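Local coordinates for protein argonaute (Methanocaldococcus jannaschii, PDB 5G5S) that uses short single-stranded DNA guides to bind complementary target DNA and cleaves the target strand, and may defend the cell against invading genetic elements, at residues L278-E281 against N282-K285; G573-Q576 against N577-N581; Y220-S223 against E224-K228. All coordinates share one frame; numbering follows the deposited sequence.

In the fold
All three contacts are helix beginnings, where side chains fold back on the entering turn. Their elements are separate: interaction 1 opens helix 280-293, interaction 2 opens helix 577-590 in the Piwi region, and interaction 3 opens helix 225-231 in PAZ. Interaction 1 is partly buried, whereas interactions 2 and 3 lie at the surface. The chemistry differs too, though not simply with burial: a weak serine cap and a lysine weakly bonded to a carbonyl in 278-285, a buried glutamate gripping a backbone N-H in the otherwise surface contact 573-581, and methionine over an indole in 220-228. No two touch; the centres of interactions 1 and 2 are about 37 Å apart.

Interaction 1 (L278-E281 against N282-K285); sequences LSNE and NKGK
Leu278 lays its branched end against Asn282 at the N-cap of helix 280-293. The two side chains cross at about a right angle, with Leu278 CG 3.5 Å from Asn282 CB and both leucine methyls also close to that carbon. Ser279 holds the N-cap position. Its OG sits between the backbone N and the carbonyl carbon (chi1 73°), from where it accepts from Asn282 N at 3.3 Å; the approach is straight, at 165°, but the bond is long and weak. The first helical bonds follow, from Lys283 N to Ser279 O at 2.9 Å and from Gly284 N to Asn280 O at 3.0 Å.

Lys283 bends at three successive torsions and doubles back toward the chain before the cap. Its CD passes Leu278 CB at 4.0 Å, and NZ reaches Leu278 O at 3.4 Å, a weak bond. The side chain also lies about 7 Å from that of His159, which interacts with guide DNA.

Asn280 and Glu281 point their polar ends away from the turn, into the protein: Asn280 ND2 donates to Thr609 O, its OD1 accepts from Ser633 N, and Glu281 OE1 bonds to Ser610 OG. Ser633 belongs to the region that binds the phosphorylated guide 5' end, so the helix start is tied to that site. Extended Lys285 brings NZ to Asn282 OD1 at 2.9 Å, nearly along the C=O axis (172°).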
# COMPACT_ATOMS: atom_id res chain seq x y z
N LEU A 278 -12.77 -14.74 -9.06
CA LEU A 278 -13.15 -14.43 -10.44
C LEU A 278 -12.10 -13.67 -11.26
O LEU A 278 -11.41 -12.80 -10.74
CB LEU A 278 -14.43 -13.60 -10.40
CG LEU A 278 -15.49 -13.87 -11.46
CD1 LEU A 278 -15.79 -15.36 -11.52
CD2 LEU A 278 -16.74 -13.09 -11.13
N SER A 279 -12.02 -13.98 -12.55
CA SER A 279 -11.08 -13.32 -13.46
C SER A 279 -11.55 -11.89 -13.81
O SER A 279 -12.72 -11.56 -13.59
CB SER A 279 -10.88 -14.15 -14.72
OG SER A 279 -12.02 -14.10 -15.56
N ASN A 280 -10.66 -11.05 -14.35
CA ASN A 280 -10.99 -9.69 -14.75
C ASN A 280 -12.08 -9.64 -15.83
O ASN A 280 -12.96 -8.79 -15.76
CB ASN A 280 -9.75 -8.91 -15.17
CG ASN A 280 -8.77 -8.60 -14.06
OD1 ASN A 280 -9.10 -8.56 -12.88
ND2 ASN A 280 -7.52 -8.35 -14.43
N GLU A 281 -12.04 -10.59 -16.80
CA GLU A 281 -13.04 -10.73 -17.87
C GLU A 281 -14.43 -11.03 -17.28
O GLU A 281 -15.41 -10.37 -17.65
CB GLU A 281 -12.65 -11.85 -18.87
CG GLU A 281 -11.38 -11.56 -19.68
CD GLU A 281 -10.05 -12.00 -19.08
OE1 GLU A 281 -9.93 -12.07 -17.83
OE2 GLU A 281 -9.11 -12.23 -19.87
N ASN A 282 -14.50 -12.00 -16.34
CA ASN A 282 -15.73 -12.38 -15.66
C ASN A 282 -16.28 -11.30 -14.75
O ASN A 282 -17.49 -11.13 -14.66
CB ASN A 282 -15.57 -13.69 -14.92
CG ASN A 282 -15.45 -14.90 -15.81
OD1 ASN A 282 -15.82 -14.88 -16.99
ND2 ASN A 282 -14.93 -15.98 -15.24
N LYS A 283 -15.38 -10.52 -14.11
CA LYS A 283 -15.75 -9.38 -13.27
C LYS A 283 -16.38 -8.31 -14.19
O LYS A 283 -17.35 -7.67 -13.81
CB LYS A 283 -14.50 -8.80 -12.57
CG LYS A 283 -14.69 -8.51 -11.09
CD LYS A 283 -14.08 -9.60 -10.20
CE LYS A 283 -12.68 -9.30 -9.71
NZ LYS A 283 -11.66 -9.41 -10.79
N GLY A 284 -15.84 -8.20 -15.40
CA GLY A 284 -16.34 -7.29 -16.42
C GLY A 284 -17.76 -7.57 -16.82
O GLY A 284 -18.55 -6.64 -17.00
N LYS A 285 -18.11 -8.86 -16.92
CA LYS A 285 -19.45 -9.33 -17.29
C LYS A 285 -20.50 -8.95 -16.24
O LYS A 285 -21.62 -8.61 -16.60
CB LYS A 285 -19.44 -10.83 -17.59
CG LYS A 285 -18.55 -11.20 -18.78
CD LYS A 285 -18.34 -12.71 -18.91
CE LYS A 285 -17.28 -13.04 -19.92
NZ LYS A 285 -16.76 -14.42 -19.73

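Interaction 2 (G573-Q576 against N577-N581); sequences GFIQ and NSERN
Glu579 reaches back from the first turn of its helix to grip the backbone of Gln576. Its OE2 accepts from Gln576 N at 2.7 Å and 173°, a short and straight bond in which the donor meets the carboxylate from above its plane. The chain is extended beyond CG (chi2 176°), which carries the carboxylate past Gln576 O and up to the N-H. Ile575 packs on the same glutamate: CG2 lies 3.8 Å from Glu579 CB, while CD1 comes within 3.4 Å of Glu579 OE1. OE1 accepts a hydrogen bond from Leu547 N and makes a long, weak ion pair with Arg571. Two N-H groups and this weak ion pair reach the buried carboxylate and would probably favour its charged form.

The contact joins strand 566-571 to helix 577-590 in the Piwi domain, and its loop begins just after Asp572, a probable catalytic, manganese-binding residue. With strand 593-600, parallel to and paired with 566-571, these elements form a beta-alpha-beta crossover of the RNase H-like fold. Ile575 touches Val596 of the returning strand and Leu547 of helix 547-556, so the inward side of the turn is clamped between sheet and helix.

On the solvent side the Gln576 side chain is held more loosely. It bends at chi2 and curls over the next residue; its OE1 accepts from Asn577 N at 3.1 Å, but the donor stands 83° out of the carbonyl plane, away from any lone pair. Beyond it, Gln576 NE2 lies 3.5 Å from Ser578 OG. Arg580 is firmer, a well-bonded exception at the rim: CG lies 3.9 Å from Ile575 CG2, NH1 forms a salt bridge with Glu649, and NH2 donates to Asn577 OD1 at 2.8 Å, the oxygen lying in the guanidinium plane.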
# COMPACT_ATOMS: atom_id res chain seq x y z
N GLY A 573 -1.34 10.03 -2.31
CA GLY A 573 -1.99 11.22 -1.80
C GLY A 573 -1.83 12.42 -2.70
O GLY A 573 -0.94 12.47 -3.55
N PHE A 574 -2.71 13.41 -2.51
CA PHE A 574 -2.66 14.63 -3.30
C PHE A 574 -2.06 15.79 -2.55
O PHE A 574 -2.06 15.80 -1.32
CB PHE A 574 -4.02 14.97 -3.92
CG PHE A 574 -4.56 13.85 -4.78
CD1 PHE A 574 -4.00 13.57 -6.02
CD2 PHE A 574 -5.58 13.03 -4.32
CE1 PHE A 574 -4.47 12.51 -6.80
CE2 PHE A 574 -6.07 11.98 -5.11
CZ PHE A 574 -5.50 11.72 -6.34
N ILE A 575 -1.49 16.73 -3.30
CA ILE A 575 -0.86 17.94 -2.76
C ILE A 575 -1.97 18.92 -2.44
O ILE A 575 -2.89 19.08 -3.25
CB ILE A 575 0.18 18.49 -3.80
CG1 ILE A 575 1.42 17.54 -3.96
CG2 ILE A 575 0.60 19.94 -3.59
CD1 ILE A 575 2.35 17.36 -2.72
N GLN A 576 -1.93 19.53 -1.24
CA GLN A 576 -2.88 20.56 -0.82
C GLN A 576 -2.45 21.87 -1.50
O GLN A 576 -1.28 22.01 -1.85
CB GLN A 576 -2.87 20.74 0.71
CG GLN A 576 -4.26 20.87 1.35
CD GLN A 576 -4.94 22.20 1.11
OE1 GLN A 576 -5.81 22.34 0.23
NE2 GLN A 576 -4.59 23.22 1.89
N ASN A 577 -3.38 22.81 -1.69
CA ASN A 577 -3.12 24.11 -2.31
C ASN A 577 -2.03 24.94 -1.60
O ASN A 577 -1.25 25.61 -2.27
CB ASN A 577 -4.41 24.91 -2.43
CG ASN A 577 -4.56 25.56 -3.77
OD1 ASN A 577 -4.12 26.70 -3.99
ND2 ASN A 577 -5.17 24.84 -4.71
N SER A 578 -1.99 24.87 -0.26
CA SER A 578 -1.01 25.58 0.58
C SER A 578 0.43 25.10 0.30
O SER A 578 1.36 25.91 0.36
CB SER A 578 -1.34 25.40 2.06
OG SER A 578 -1.27 24.03 2.43
N GLU A 579 0.60 23.80 -0.01
CA GLU A 579 1.88 23.16 -0.31
C GLU A 579 2.49 23.68 -1.62
O GLU A 579 3.72 23.78 -1.69
CB GLU A 579 1.71 21.64 -0.43
CG GLU A 579 1.46 20.88 0.86
CD GLU A 579 1.21 19.40 0.63
OE1 GLU A 579 2.20 18.64 0.47
OE2 GLU A 579 0.03 19.00 0.58
N ARG A 580 1.66 23.97 -2.65
CA ARG A 580 2.07 24.40 -3.99
C ARG A 580 3.04 25.57 -4.01
O ARG A 580 4.06 25.49 -4.67
CB ARG A 580 0.86 24.66 -4.91
CG ARG A 580 0.06 23.39 -5.25
CD ARG A 580 -0.95 23.60 -6.38
NE ARG A 580 -1.92 24.66 -6.10
CZ ARG A 580 -2.36 25.54 -7.01
NH1 ARG A 580 -1.93 25.48 -8.26
NH2 ARG A 580 -3.24 26.47 -6.67
N ASN A 581 2.73 26.63 -3.26
CA ASN A 581 3.58 27.81 -3.16
C ASN A 581 4.86 27.53 -2.38
O ASN A 581 5.91 28.08 -2.72
CB ASN A 581 2.83 28.97 -2.53
CG ASN A 581 3.66 30.23 -2.45
OD1 ASN A 581 3.94 30.88 -3.47
ND2 ASN A 581 4.17 30.53 -1.26

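Interaction 3 (Y220-S223 against E224-K228); sequences YKWS and EDMVK
Met226 folds over one face of the Trp222 indole in a Met-aromatic contact. A CH-pi interaction carries it: CE stands 3.8 Å from the centroid of the Trp222 five-membered ring, 28° off the normal, and lies equally close, at 3.5 Å, to Trp222 NE1 and CE2. SD is higher over the same ring, 4.7 Å from its centroid but only 8° off the normal. Bends at chi2 (-59°) and chi3 swing the sulfur and methyl over the ring, while Met226 CB settles 3.6 Å from Trp222 CD2.

Apolar packing continues at the edge, where Val227 CG2 lies in the indole plane, 4.0 Å from Trp222 CE3. Tyr220 CB lies against the opposite face, toward the rim.

The polar part is a backbone bond: Met226 N donates to Ser223 O at 3.2 Å, from above the carbonyl plane, closing the turn that leads into the helix.

Within the PAZ domain, Tyr220 is the last residue of 215-220, which bind the guide 3' end, and the turn carries on from there to helix 225-231. Val227 packs back on Met213 and Ile217 of helix 206-219, and Trp222 reaches forward to Thr230 and Phe231 of helix 225-231.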
# COMPACT_ATOMS: atom_id res chain seq x y z
N TYR A 220 -25.39 6.59 23.80
CA TYR A 220 -26.51 5.83 23.25
C TYR A 220 -27.75 5.79 24.17
O TYR A 220 -28.76 5.18 23.80
CB TYR A 220 -26.04 4.41 22.87
CG TYR A 220 -25.12 4.35 21.67
CD1 TYR A 220 -25.62 4.53 20.38
CD2 TYR A 220 -23.78 4.00 21.81
CE1 TYR A 220 -24.79 4.43 19.26
CE2 TYR A 220 -22.94 3.88 20.69
CZ TYR A 220 -23.45 4.10 19.42
OH TYR A 220 -22.64 4.01 18.32
N LYS A 221 -27.67 6.46 25.35
CA LYS A 221 -28.71 6.54 26.40
C LYS A 221 -29.05 5.15 26.98
O LYS A 221 -30.17 4.91 27.44
CB LYS A 221 -29.96 7.32 25.93
CG LYS A 221 -29.71 8.82 25.81
CD LYS A 221 -30.74 9.50 24.93
CE LYS A 221 -30.19 10.72 24.23
NZ LYS A 221 -29.33 10.35 23.07
N TRP A 222 -28.03 4.28 26.98
CA TRP A 222 -28.07 2.89 27.42
C TRP A 222 -28.14 2.70 28.91
O TRP A 222 -27.61 3.50 29.68
CB TRP A 222 -26.81 2.16 26.94
CG TRP A 222 -26.82 1.65 25.53
CD1 TRP A 222 -27.78 1.86 24.57
CD2 TRP A 222 -25.80 0.86 24.90
NE1 TRP A 222 -27.42 1.25 23.40
CE2 TRP A 222 -26.21 0.63 23.57
CE3 TRP A 222 -24.58 0.31 25.35
CZ2 TRP A 222 -25.45 -0.15 22.68
CZ3 TRP A 222 -23.83 -0.45 24.47
CH2 TRP A 222 -24.26 -0.67 23.15
N SER A 223 -28.73 1.56 29.31
CA SER A 223 -28.76 1.03 30.66
C SER A 223 -27.42 0.26 30.75
O SER A 223 -26.85 -0.08 29.71
CB SER A 223 -29.94 0.08 30.84
OG SER A 223 -29.95 -0.97 29.88
N GLU A 224 -26.91 -0.01 31.97
CA GLU A 224 -25.64 -0.74 32.15
C GLU A 224 -25.70 -2.17 31.59
O GLU A 224 -24.70 -2.66 31.06
CB GLU A 224 -25.18 -0.73 33.62
CG GLU A 224 -24.49 0.56 34.02
CD GLU A 224 -23.23 0.41 34.85
OE1 GLU A 224 -22.39 -0.46 34.52
OE2 GLU A 224 -23.06 1.19 35.81
N ASP A 225 -26.90 -2.79 31.65
CA ASP A 225 -27.28 -4.11 31.13
C ASP A 225 -26.87 -4.27 29.67
O ASP A 225 -26.43 -5.35 29.27
CB ASP A 225 -28.82 -4.27 31.22
CG ASP A 225 -29.31 -5.38 32.12
OD1 ASP A 225 -28.50 -5.90 32.93
OD2 ASP A 225 -30.52 -5.71 32.06
N MET A 226 -27.05 -3.20 28.87
CA MET A 226 -26.78 -3.12 27.44
C MET A 226 -25.38 -3.50 27.00
O MET A 226 -25.24 -4.16 25.98
CB MET A 226 -27.17 -1.75 26.88
CG MET A 226 -28.60 -1.68 26.41
SD MET A 226 -28.96 -2.90 25.13
CE MET A 226 -28.55 -2.01 23.67
N VAL A 227 -24.35 -3.09 27.77
CA VAL A 227 -22.95 -3.39 27.48
C VAL A 227 -22.69 -4.91 27.48
O VAL A 227 -22.16 -5.43 26.49
CB VAL A 227 -21.99 -2.57 28.39
CG1 VAL A 227 -20.59 -3.18 28.44
CG2 VAL A 227 -21.92 -1.12 27.94
N LYS A 228 -23.08 -5.61 28.57
CA LYS A 228 -22.95 -7.06 28.68
C LYS A 228 -23.70 -7.73 27.52
O LYS A 228 -23.11 -8.53 26.80
CB LYS A 228 -23.47 -7.56 30.04